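Local coordinates for protein FMN reductase [NAD(P)H] (PDB 1ZCH) that reduces FMN with NADH or NADPH and also reduces nitroaromatic compounds, quinones, chromates and azo dyes, at residues I31-S36 and L118-A123; A123-E126 and G131-P134; A81-A86 and V107-V112. All coordinates share one frame; numbering follows the deposited sequence.

Overall arrangement
All three interactions use helix 104-127, the long helix that packs on the four-stranded antiparallel sheet of this FMN-dependent nitroreductase fold. Along the chain, interaction 3 is nested inside the loop that interaction 1 closes, and interaction 2 follows where interaction 1 ends, sharing Ala123 with it. The centres of interactions 1 and 2 are about 10 Å apart and the two touch; the centre of interaction 3 is about 16 and 22 Å from theirs, and it touches neither. One helix thus joins helix 24-36, strand 131-135 with Val133 and Pro134 of the FMN pocket, and the end of strand 75-82, tying pocket and sheet together where all three contacts border the second subunit.

Interaction 1 (I31-S36 and L118-A123); sequences IEAVQS and LGTATA
In 31-36 the contact with 118-123 begins at Ala33, and its partner is Thr120. The methyl CG2 of Thr120 comes to 3.4 Å from Ala33 O and 4.1 Å from Ala33 CB, resting on the backbone carbonyl more closely than on the side chain. Alanine suits this place because a single methyl lets the other helix approach its main chain. Thr120 keeps OG1 beside its own backbone N (chi1 -58°), hydrogen-bonded to Ile116 O one turn earlier, which leaves CG2 anti to that N and facing the other helix. The polar branch is therefore satisfied inside its own helix, and the methyl is what the neighbour meets.

Val34 follows, with its CA 5.7 Å from that of Thr120, the nearest approach of the two backbones. Its CG2 branch lies 3.6 Å from Ala121 CB, a small methyl that leaves room for the branched valine; Val34 also touches Ala117. Farther on, the backbone O and side-chain NE2 of Gln35 bond to Arg175 and Leu176 of the second subunit. Ser36 OG turns back within its helix and donates to Glu32 O at 2.8 Å; Ser36 OG and Ser36 N reach that oxygen from opposite faces of the carbonyl plane.

The short helical segments run roughly antiparallel, at 145°, with their axes 8.4 Å apart, a spacing that small residues permit. Because methyl groups and a backbone carbonyl make up the meeting surface, the buried faces of the two helices are held together by close shape fit and van der Waals packing.

Interaction 2 (A123-E126 and G131-P134); sequences AAAE and GTVP. With FMN (flavin mononucleotide), chain D.
The edge of the FMN pocket is tied to helix 104-127 by the pair Thr132 and Glu126, close to where that helix hands over to the strand that lines the flavin. Thr132 OG1 donates to Glu126 OE2 at 2.9 Å, meeting the oxygen on its anti side and 25° out of the carboxylate plane. The glutamate chain, extended beyond CG, carries OE2 to the threonine hydroxyl; the two side chains cross at about a right angle. Thr132 has OG1 between its backbone N and carbonyl carbon (chi1 76°), and this places CG2 anti to the carbonyl carbon, against Ala125 CB at 3.7 Å. Threonine thus serves a polar and an apolar neighbour at once, and alanine keeps the helix surface low beneath the methyl. A water gives a second link: it donates to Glu126 OE2 at 2.7 Å and accepts from Thr132 N at 2.9 Å.

In the fold this is a helix followed after a short turn by strand 131-135, which pairs with strand 155-164. Glu126 OE1 is hydrogen-bonded to ND1 of His11, a residue of the FMN pocket, making the glutamate a second-shell partner of that site. Farther along the strand, Val133 CG2 comes to 3.6 Å from FMN N1. Pro134 lays its ring over the dimethylbenzene part of the isoalloxazine, with CB 3.6 Å from FMN C8, while its carbonyl O approaches FMN C4A at 3.0 Å.

Interaction 3 (A81-A86 and V107-V112); sequences ADFNRA and VLVGAV
Phe83, Gly110 and Ala81 carry most of this contact between the end of strand 75-82 and helix 104-127. Phe83 CG lies anti to the carbonyl carbon, beside the backbone N (chi1 -87°), which carries the ring to the helix. Gly110 N, 4.0 Å from Phe83 CE2, and Val109 CB meet the ring at its edge; Phe83 CZ is 3.8 Å from Val109 CG1. The valine and phenylalanine side chains cross at about a right angle. Ala81 CB points at the helix and packs 3.9 Å from Gly110 CA. Gly110 has no side chain, which lets this methyl sit against its backbone and the CA atoms of Ala81 and Gly110 come to 4.5 Å.

Behind the contact, Phe83 occupies the N-cap position of helix 84-94. The preceding Asp82 makes an Asx turn, its OD1 accepting from Asn84 N at 2.7 Å and also from Arg85 N at 3.1 Å, which ties the strand end to the first turn of the helix. Asp82 OD2 is hydrogen-bonded to Thr47 and to Tyr187 of the second subunit.

Strand 75-82 thus lies with its end against helix 104-127, next to strand 155-164, whose Phe156 and Leu158 touch Ala81, while helix 84-94 starts just beyond.

Interaction 1 (I31-S36 and L118-A123)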
ATOM      1  N   ILE A  31      -2.608 -12.244   9.795  1.00 10.70           N
ATOM      2  CA  ILE A  31      -1.558 -11.411  10.372  1.00 11.41           C
ATOM      3  C   ILE A  31      -0.171 -11.911   9.975  1.00 11.54           C
ATOM      4  O   ILE A  31       0.728 -11.110   9.697  1.00 10.89           O
ATOM      5  CB  ILE A  31      -1.674 -11.359  11.913  1.00 11.44           C
ATOM      6  CG1 ILE A  31      -2.988 -10.672  12.303  1.00 12.75           C
ATOM      7  CG2 ILE A  31      -0.481 -10.626  12.508  1.00 11.40           C
ATOM      8  CD1 ILE A  31      -3.131  -9.246  11.781  1.00 14.70           C
ATOM      9  N   GLU A  32       0.005 -13.231   9.932  1.00 12.13           N
ATOM     10  CA  GLU A  32       1.300 -13.789   9.550  1.00 12.23           C
ATOM     11  C   GLU A  32       1.609 -13.384   8.117  1.00 11.32           C
ATOM     12  O   GLU A  32       2.749 -13.073   7.781  1.00  8.98           O
ATOM     13  CB  GLU A  32       1.267 -15.320   9.636  0.50 14.93           C
ATOM     14  CG  GLU A  32       1.148 -15.887  11.040  0.50 18.75           C
ATOM     15  CD  GLU A  32       0.955 -17.395  11.036  0.50 22.90           C
ATOM     16  OE1 GLU A  32       1.731 -18.092  10.348  0.50 25.34           O
ATOM     17  OE2 GLU A  32       0.029 -17.884  11.720  0.50 23.17           O
ATOM     18  N   ALA A  33       0.586 -13.400   7.270  1.00 10.26           N
ATOM     19  CA  ALA A  33       0.759 -13.025   5.873  1.00 10.25           C
ATOM     20  C   ALA A  33       1.191 -11.560   5.800  1.00 10.68           C
ATOM     21  O   ALA A  33       2.112 -11.211   5.059  1.00 11.15           O
ATOM     22  CB  ALA A  33      -0.543 -13.230   5.113  1.00 10.58           C
ATOM     23  N   VAL A  34       0.526 -10.715   6.582  1.00  9.32           N
ATOM     24  CA  VAL A  34       0.842  -9.290   6.622  1.00  8.63           C
ATOM     25  C   VAL A  34       2.295  -9.073   7.046  1.00  8.44           C
ATOM     26  O   VAL A  34       3.052  -8.369   6.381  1.00  8.62           O
ATOM     27  CB  VAL A  34      -0.081  -8.541   7.615  1.00  7.91           C
ATOM     28  CG1 VAL A  34       0.437  -7.129   7.852  1.00 10.07           C
ATOM     29  CG2 VAL A  34      -1.500  -8.473   7.061  1.00  8.56           C
ATOM     30  N   GLN A  35       2.683  -9.676   8.161  1.00  8.21           N
ATOM     31  CA  GLN A  35       4.047  -9.522   8.648  1.00 10.68           C
ATOM     32  C   GLN A  35       5.099 -10.034   7.671  1.00 11.36           C
ATOM     33  O   GLN A  35       6.192  -9.479   7.587  1.00 11.19           O
ATOM     34  CB  GLN A  35       4.217 -10.232   9.993  1.00 12.05           C
ATOM     35  CG  GLN A  35       3.558  -9.507  11.154  1.00 11.65           C
ATOM     36  CD  GLN A  35       4.153  -9.921  12.486  1.00 13.92           C
ATOM     37  OE1 GLN A  35       3.794 -10.954  13.048  1.00 15.19           O
ATOM     38  NE2 GLN A  35       5.090  -9.125  12.982  1.00 12.37           N
ATOM     39  N   SER A  36       4.761 -11.086   6.930  1.00  9.97           N
ATOM     40  CA  SER A  36       5.693 -11.689   5.980  1.00 10.78           C
ATOM     41  C   SER A  36       5.935 -10.873   4.712  1.00 10.45           C
ATOM     42  O   SER A  36       6.892 -11.128   3.982  1.00  9.96           O
ATOM     43  CB  SER A  36       5.209 -13.090   5.600  1.00 12.06           C
ATOM     44  OG  SER A  36       5.157 -13.935   6.739  1.00 13.70           O
ATOM     45  N   LEU A 118      -2.407  -3.840   3.920  1.00  7.65           N
ATOM     46  CA  LEU A 118      -3.845  -3.931   3.643  1.00  9.28           C
ATOM     47  C   LEU A 118      -4.127  -4.857   2.456  1.00  9.44           C
ATOM     48  O   LEU A 118      -5.023  -5.708   2.514  1.00  8.46           O
ATOM     49  CB  LEU A 118      -4.402  -2.534   3.349  1.00  9.69           C
ATOM     50  CG  LEU A 118      -5.890  -2.394   3.023  1.00 14.14           C
ATOM     51  CD1 LEU A 118      -6.717  -2.686   4.254  1.00 16.21           C
ATOM     52  CD2 LEU A 118      -6.163  -0.973   2.544  1.00 17.56           C
ATOM     53  N   GLY A 119      -3.356  -4.692   1.385  1.00  8.84           N
ATOM     54  CA  GLY A 119      -3.539  -5.528   0.212  1.00  9.84           C
ATOM     55  C   GLY A 119      -3.235  -6.989   0.506  1.00  9.53           C
ATOM     56  O   GLY A 119      -3.920  -7.890   0.015  1.00 10.75           O
ATOM     57  N   THR A 120      -2.205  -7.221   1.314  1.00  9.54           N
ATOM     58  CA  THR A 120      -1.810  -8.573   1.679  1.00  9.74           C
ATOM     59  C   THR A 120      -2.860  -9.217   2.580  1.00 10.10           C
ATOM     60  O   THR A 120      -3.185 -10.393   2.416  1.00  9.79           O
ATOM     61  CB  THR A 120      -0.442  -8.574   2.393  1.00  9.06           C
ATOM     62  OG1 THR A 120       0.542  -7.985   1.532  1.00  9.53           O
ATOM     63  CG2 THR A 120      -0.013  -9.995   2.730  1.00 10.61           C
ATOM     64  N   ALA A 121      -3.395  -8.444   3.524  1.00  8.87           N
ATOM     65  CA  ALA A 121      -4.419  -8.951   4.438  1.00  9.29           C
ATOM     66  C   ALA A 121      -5.681  -9.289   3.660  1.00 11.34           C
ATOM     67  O   ALA A 121      -6.339 -10.301   3.924  1.00 10.57           O
ATOM     68  CB  ALA A 121      -4.737  -7.909   5.511  1.00  9.71           C
ATOM     69  N   THR A 122      -6.022  -8.431   2.702  1.00 10.54           N
ATOM     70  CA  THR A 122      -7.200  -8.653   1.876  1.00 11.71           C
ATOM     71  C   THR A 122      -7.051  -9.974   1.129  1.00 11.41           C
ATOM     72  O   THR A 122      -7.959 -10.801   1.121  1.00 10.07           O
ATOM     73  CB  THR A 122      -7.382  -7.506   0.858  1.00 14.17           C
ATOM     74  OG1 THR A 122      -7.696  -6.298   1.560  1.00 13.52           O
ATOM     75  CG2 THR A 122      -8.508  -7.826  -0.124  1.00 16.15           C
ATOM     76  N   ALA A 123      -5.896 -10.168   0.505  1.00 11.15           N
ATOM     77  CA  ALA A 123      -5.632 -11.388  -0.247  1.00 11.31           C
ATOM     78  C   ALA A 123      -5.719 -12.628   0.645  1.00 11.48           C
ATOM     79  O   ALA A 123      -6.336 -13.631   0.281  1.00 11.31           O
ATOM     80  CB  ALA A 123      -4.257 -11.307  -0.894  1.00  9.95           C
TER

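Interaction 2 (A123-E126 and G131-P134)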
ATOM      1  N   ALA A 123      -5.896 -10.168   0.505  1.00 11.15           N
ATOM      2  CA  ALA A 123      -5.632 -11.388  -0.247  1.00 11.31           C
ATOM      3  C   ALA A 123      -5.719 -12.628   0.645  1.00 11.48           C
ATOM      4  O   ALA A 123      -6.336 -13.631   0.281  1.00 11.31           O
ATOM      5  CB  ALA A 123      -4.257 -11.307  -0.894  1.00  9.95           C
ATOM      6  N   ALA A 124      -5.104 -12.550   1.819  1.00 10.92           N
ATOM      7  CA  ALA A 124      -5.108 -13.669   2.758  1.00 10.80           C
ATOM      8  C   ALA A 124      -6.510 -14.017   3.252  1.00 12.12           C
ATOM      9  O   ALA A 124      -6.935 -15.176   3.193  1.00 12.30           O
ATOM     10  CB  ALA A 124      -4.203 -13.347   3.953  1.00 10.84           C
ATOM     11  N   ALA A 125      -7.225 -13.009   3.739  1.00 11.33           N
ATOM     12  CA  ALA A 125      -8.570 -13.206   4.266  1.00 10.59           C
ATOM     13  C   ALA A 125      -9.514 -13.815   3.235  1.00 12.32           C
ATOM     14  O   ALA A 125     -10.234 -14.775   3.524  1.00 11.10           O
ATOM     15  CB  ALA A 125      -9.133 -11.874   4.762  1.00 11.60           C
ATOM     16  N   GLU A 126      -9.514 -13.260   2.029  1.00 11.38           N
ATOM     17  CA  GLU A 126     -10.405 -13.763   0.995  1.00 11.64           C
ATOM     18  C   GLU A 126     -10.064 -15.185   0.555  1.00 12.88           C
ATOM     19  O   GLU A 126     -10.952 -15.932   0.140  1.00 13.40           O
ATOM     20  CB  GLU A 126     -10.428 -12.773  -0.178  1.00 11.92           C
ATOM     21  CG  GLU A 126     -10.972 -11.424   0.287  1.00  9.63           C
ATOM     22  CD  GLU A 126     -11.065 -10.360  -0.790  1.00 13.86           C
ATOM     23  OE1 GLU A 126     -10.601 -10.583  -1.927  1.00 15.10           O
ATOM     24  OE2 GLU A 126     -11.607  -9.280  -0.477  1.00 16.76           O
ATOM     25  N   GLY A 131     -15.043 -12.408   3.697  1.00 13.96           N
ATOM     26  CA  GLY A 131     -15.327 -11.230   2.900  1.00 12.56           C
ATOM     27  C   GLY A 131     -14.637 -10.062   3.570  1.00 12.37           C
ATOM     28  O   GLY A 131     -14.404 -10.097   4.781  1.00 11.30           O
ATOM     29  N   THR A 132     -14.284  -9.040   2.794  1.00 12.44           N
ATOM     30  CA  THR A 132     -13.627  -7.865   3.354  1.00 10.94           C
ATOM     31  C   THR A 132     -14.020  -6.598   2.600  1.00 11.04           C
ATOM     32  O   THR A 132     -14.565  -6.654   1.492  1.00 10.78           O
ATOM     33  CB  THR A 132     -12.072  -7.951   3.268  1.00 10.99           C
ATOM     34  OG1 THR A 132     -11.653  -7.695   1.919  1.00 10.98           O
ATOM     35  CG2 THR A 132     -11.566  -9.332   3.695  1.00 11.43           C
ATOM     36  N   VAL A 133     -13.748  -5.459   3.226  1.00  9.65           N
ATOM     37  CA  VAL A 133     -13.968  -4.155   2.608  1.00 10.30           C
ATOM     38  C   VAL A 133     -13.122  -3.148   3.381  1.00 10.88           C
ATOM     39  O   VAL A 133     -13.228  -3.041   4.605  1.00 10.59           O
ATOM     40  CB  VAL A 133     -15.460  -3.713   2.597  1.00 10.91           C
ATOM     41  CG1 VAL A 133     -15.977  -3.459   4.012  1.00 11.42           C
ATOM     42  CG2 VAL A 133     -15.601  -2.453   1.739  1.00 12.21           C
ATOM     43  N   PRO A 134     -12.229  -2.434   2.681  1.00  9.20           N
ATOM     44  CA  PRO A 134     -11.398  -1.455   3.389  1.00 10.07           C
ATOM     45  C   PRO A 134     -12.261  -0.267   3.798  1.00 10.18           C
ATOM     46  O   PRO A 134     -13.338  -0.064   3.239  1.00  9.65           O
ATOM     47  CB  PRO A 134     -10.345  -1.063   2.349  1.00 10.83           C
ATOM     48  CG  PRO A 134     -10.312  -2.242   1.404  1.00 11.82           C
ATOM     49  CD  PRO A 134     -11.776  -2.599   1.289  1.00 10.72           C
TER
HETATM   50  N1  FMN D 301     -15.729   1.010   0.854  1.00 16.46           N
HETATM   51  C2  FMN D 301     -16.648   1.445   1.737  1.00 16.60           C
HETATM   52  O2  FMN D 301     -17.776   1.029   1.747  1.00 18.22           O
HETATM   53  N3  FMN D 301     -16.331   2.437   2.730  1.00 16.76           N
HETATM   54  C4  FMN D 301     -15.050   2.992   2.834  1.00 15.32           C
HETATM   55  O4  FMN D 301     -14.829   3.831   3.689  1.00 12.83           O
HETATM   56  C4A FMN D 301     -14.035   2.514   1.888  1.00 15.07           C
HETATM   57  N5  FMN D 301     -12.763   3.025   1.929  1.00 15.88           N
HETATM   58  C5A FMN D 301     -11.794   2.424   1.146  1.00 13.89           C
HETATM   59  C6  FMN D 301     -10.432   2.836   1.346  1.00 15.53           C
HETATM   60  C7  FMN D 301      -9.385   2.249   0.642  1.00 14.36           C
HETATM   61  C7M FMN D 301      -7.959   2.671   0.934  1.00 14.51           C
HETATM   62  C8  FMN D 301      -9.665   1.207  -0.365  1.00 13.08           C
HETATM   63  C8M FMN D 301      -8.567   0.506  -1.124  1.00 10.68           C
HETATM   64  C9  FMN D 301     -11.010   0.809  -0.607  1.00 13.03           C
HETATM   65  C9A FMN D 301     -12.081   1.395   0.147  1.00 15.34           C
HETATM   66  N10 FMN D 301     -13.489   0.976   0.038  1.00 13.78           N
HETATM   67  C10 FMN D 301     -14.437   1.479   0.893  1.00 15.02           C
HETATM   68  C1' FMN D 301     -13.865  -0.048  -0.992  1.00 13.78           C
HETATM   69  C2' FMN D 301     -13.936   0.552  -2.438  1.00 15.00           C
HETATM   70  O2' FMN D 301     -15.174   1.264  -2.569  1.00 16.34           O
HETATM   71  C3' FMN D 301     -13.845  -0.620  -3.428  1.00 15.60           C
HETATM   72  O3' FMN D 301     -12.560  -1.252  -3.262  1.00 14.60           O
HETATM   73  C4' FMN D 301     -13.972  -0.138  -4.893  1.00 16.65           C
HETATM   74  O4' FMN D 301     -15.262   0.430  -5.143  1.00 18.00           O
HETATM   75  C5' FMN D 301     -13.704  -1.326  -5.806  1.00 17.34           C
HETATM   76  O5' FMN D 301     -14.863  -2.371  -5.668  1.00 16.97           O
HETATM   77  P   FMN D 301     -14.465  -3.787  -5.225  1.00 17.87           P
HETATM   78  O1P FMN D 301     -13.827  -4.485  -6.329  1.00 17.26           O
HETATM   79  O2P FMN D 301     -15.671  -4.496  -4.843  1.00 16.69           O
HETATM   80  O3P FMN D 301     -13.546  -3.736  -4.094  1.00 15.04           O
HETATM   81  O   HOH W   1     -14.191  -9.661  -0.019  1.00 10.89           O

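Interaction 3 (A81-A86 and V107-V112)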
ATOM      1  N   ALA A  81       0.059   3.791  10.007  1.00  9.48           N
ATOM      2  CA  ALA A  81       1.459   4.008   9.672  1.00  9.32           C
ATOM      3  C   ALA A  81       2.054   4.084  11.078  1.00 10.48           C
ATOM      4  O   ALA A  81       1.441   4.676  11.973  1.00 10.33           O
ATOM      5  CB  ALA A  81       1.632   5.337   8.948  1.00 10.35           C
ATOM      6  N   ASP A  82       3.228   3.499  11.288  1.00  8.27           N
ATOM      7  CA  ASP A  82       3.822   3.497  12.621  1.00  9.48           C
ATOM      8  C   ASP A  82       5.316   3.803  12.637  1.00  9.65           C
ATOM      9  O   ASP A  82       6.122   3.031  12.114  1.00  8.72           O
ATOM     10  CB  ASP A  82       3.582   2.130  13.283  1.00 10.34           C
ATOM     11  CG  ASP A  82       3.980   2.099  14.758  1.00 10.39           C
ATOM     12  OD1 ASP A  82       5.049   2.637  15.116  1.00 10.29           O
ATOM     13  OD2 ASP A  82       3.227   1.510  15.561  1.00 11.22           O
ATOM     14  N   PHE A  83       5.676   4.940  13.225  1.00  9.04           N
ATOM     15  CA  PHE A  83       7.079   5.320  13.364  1.00  9.10           C
ATOM     16  C   PHE A  83       7.379   5.439  14.859  1.00 10.16           C
ATOM     17  O   PHE A  83       8.391   6.018  15.265  1.00  9.87           O
ATOM     18  CB  PHE A  83       7.366   6.639  12.633  1.00 10.20           C
ATOM     19  CG  PHE A  83       7.702   6.458  11.176  1.00  9.33           C
ATOM     20  CD1 PHE A  83       9.021   6.296  10.767  1.00  8.77           C
ATOM     21  CD2 PHE A  83       6.691   6.402  10.217  1.00 10.41           C
ATOM     22  CE1 PHE A  83       9.337   6.078   9.419  1.00  8.78           C
ATOM     23  CE2 PHE A  83       6.993   6.182   8.868  1.00 11.04           C
ATOM     24  CZ  PHE A  83       8.317   6.019   8.471  1.00  8.69           C
ATOM     25  N   ASN A  84       6.485   4.885  15.678  1.00  9.59           N
ATOM     26  CA  ASN A  84       6.675   4.897  17.132  1.00 10.12           C
ATOM     27  C   ASN A  84       7.716   3.837  17.490  1.00 11.01           C
ATOM     28  O   ASN A  84       8.587   4.062  18.333  1.00  8.61           O
ATOM     29  CB  ASN A  84       5.359   4.608  17.866  1.00  9.69           C
ATOM     30  CG  ASN A  84       5.543   4.516  19.375  1.00  9.93           C
ATOM     31  OD1 ASN A  84       6.144   5.399  19.992  1.00  9.52           O
ATOM     32  ND2 ASN A  84       5.026   3.450  19.974  1.00 11.05           N
ATOM     33  N   ARG A  85       7.634   2.669  16.859  1.00  9.47           N
ATOM     34  CA  ARG A  85       8.636   1.646  17.133  1.00  9.13           C
ATOM     35  C   ARG A  85       9.998   2.189  16.686  1.00  9.06           C
ATOM     36  O   ARG A  85      11.024   1.889  17.293  1.00  9.40           O
ATOM     37  CB  ARG A  85       8.304   0.338  16.400  1.00  8.87           C
ATOM     38  CG  ARG A  85       7.184  -0.473  17.062  1.00  8.67           C
ATOM     39  CD  ARG A  85       7.029  -1.845  16.396  1.00  8.54           C
ATOM     40  NE  ARG A  85       6.584  -1.700  15.015  1.00  8.18           N
ATOM     41  CZ  ARG A  85       5.311  -1.716  14.636  1.00 11.20           C
ATOM     42  NH1 ARG A  85       4.350  -1.889  15.535  1.00  9.68           N
ATOM     43  NH2 ARG A  85       4.999  -1.519  13.362  1.00 10.88           N
ATOM     44  N   ALA A  86      10.002   2.996  15.629  1.00  8.49           N
ATOM     45  CA  ALA A  86      11.243   3.599  15.144  1.00  9.32           C
ATOM     46  C   ALA A  86      11.709   4.618  16.185  1.00 10.60           C
ATOM     47  O   ALA A  86      12.905   4.755  16.446  1.00 10.36           O
ATOM     48  CB  ALA A  86      11.012   4.299  13.800  1.00  8.28           C
ATOM     49  N   VAL A 107       5.945   9.942   5.660  1.00  8.40           N
ATOM     50  CA  VAL A 107       4.528   9.739   5.387  1.00  9.36           C
ATOM     51  C   VAL A 107       4.360   8.769   4.217  1.00  8.70           C
ATOM     52  O   VAL A 107       3.506   7.881   4.256  1.00 10.09           O
ATOM     53  CB  VAL A 107       3.825  11.087   5.068  1.00  9.81           C
ATOM     54  CG1 VAL A 107       2.399  10.845   4.569  1.00 10.95           C
ATOM     55  CG2 VAL A 107       3.804  11.965   6.326  1.00 10.74           C
ATOM     56  N   LEU A 108       5.177   8.928   3.181  1.00  8.36           N
ATOM     57  CA  LEU A 108       5.087   8.032   2.035  1.00  8.71           C
ATOM     58  C   LEU A 108       5.503   6.627   2.453  1.00 10.12           C
ATOM     59  O   LEU A 108       4.864   5.648   2.071  1.00 10.79           O
ATOM     60  CB  LEU A 108       5.979   8.517   0.884  1.00  9.71           C
ATOM     61  CG  LEU A 108       5.608   9.864   0.254  1.00  9.44           C
ATOM     62  CD1 LEU A 108       6.532  10.135  -0.927  1.00 10.01           C
ATOM     63  CD2 LEU A 108       4.148   9.854  -0.196  1.00  9.21           C
ATOM     64  N   VAL A 109       6.573   6.522   3.236  1.00  8.61           N
ATOM     65  CA  VAL A 109       7.031   5.207   3.694  1.00  8.77           C
ATOM     66  C   VAL A 109       5.920   4.497   4.467  1.00 10.05           C
ATOM     67  O   VAL A 109       5.618   3.329   4.215  1.00  8.23           O
ATOM     68  CB  VAL A 109       8.282   5.322   4.607  1.00  8.64           C
ATOM     69  CG1 VAL A 109       8.572   3.975   5.275  1.00 10.44           C
ATOM     70  CG2 VAL A 109       9.486   5.760   3.781  1.00  9.93           C
ATOM     71  N   GLY A 110       5.311   5.213   5.406  1.00  8.81           N
ATOM     72  CA  GLY A 110       4.247   4.630   6.204  1.00  9.03           C
ATOM     73  C   GLY A 110       3.006   4.252   5.415  1.00 10.00           C
ATOM     74  O   GLY A 110       2.430   3.180   5.631  1.00  7.61           O
ATOM     75  N   ALA A 111       2.589   5.128   4.504  1.00  9.93           N
ATOM     76  CA  ALA A 111       1.397   4.881   3.695  1.00 10.30           C
ATOM     77  C   ALA A 111       1.595   3.697   2.753  1.00 10.69           C
ATOM     78  O   ALA A 111       0.690   2.881   2.574  1.00 10.82           O
ATOM     79  CB  ALA A 111       1.034   6.139   2.898  1.00 10.59           C
ATOM     80  N   VAL A 112       2.775   3.601   2.143  1.00 10.85           N
ATOM     81  CA  VAL A 112       3.047   2.489   1.236  1.00 10.07           C
ATOM     82  C   VAL A 112       3.143   1.177   2.016  1.00 11.55           C
ATOM     83  O   VAL A 112       2.614   0.153   1.579  1.00 10.88           O
ATOM     84  CB  VAL A 112       4.354   2.718   0.433  1.00 10.98           C
ATOM     85  CG1 VAL A 112       4.710   1.463  -0.380  1.00 10.49           C
ATOM     86  CG2 VAL A 112       4.176   3.910  -0.496  1.00 11.49           C
TER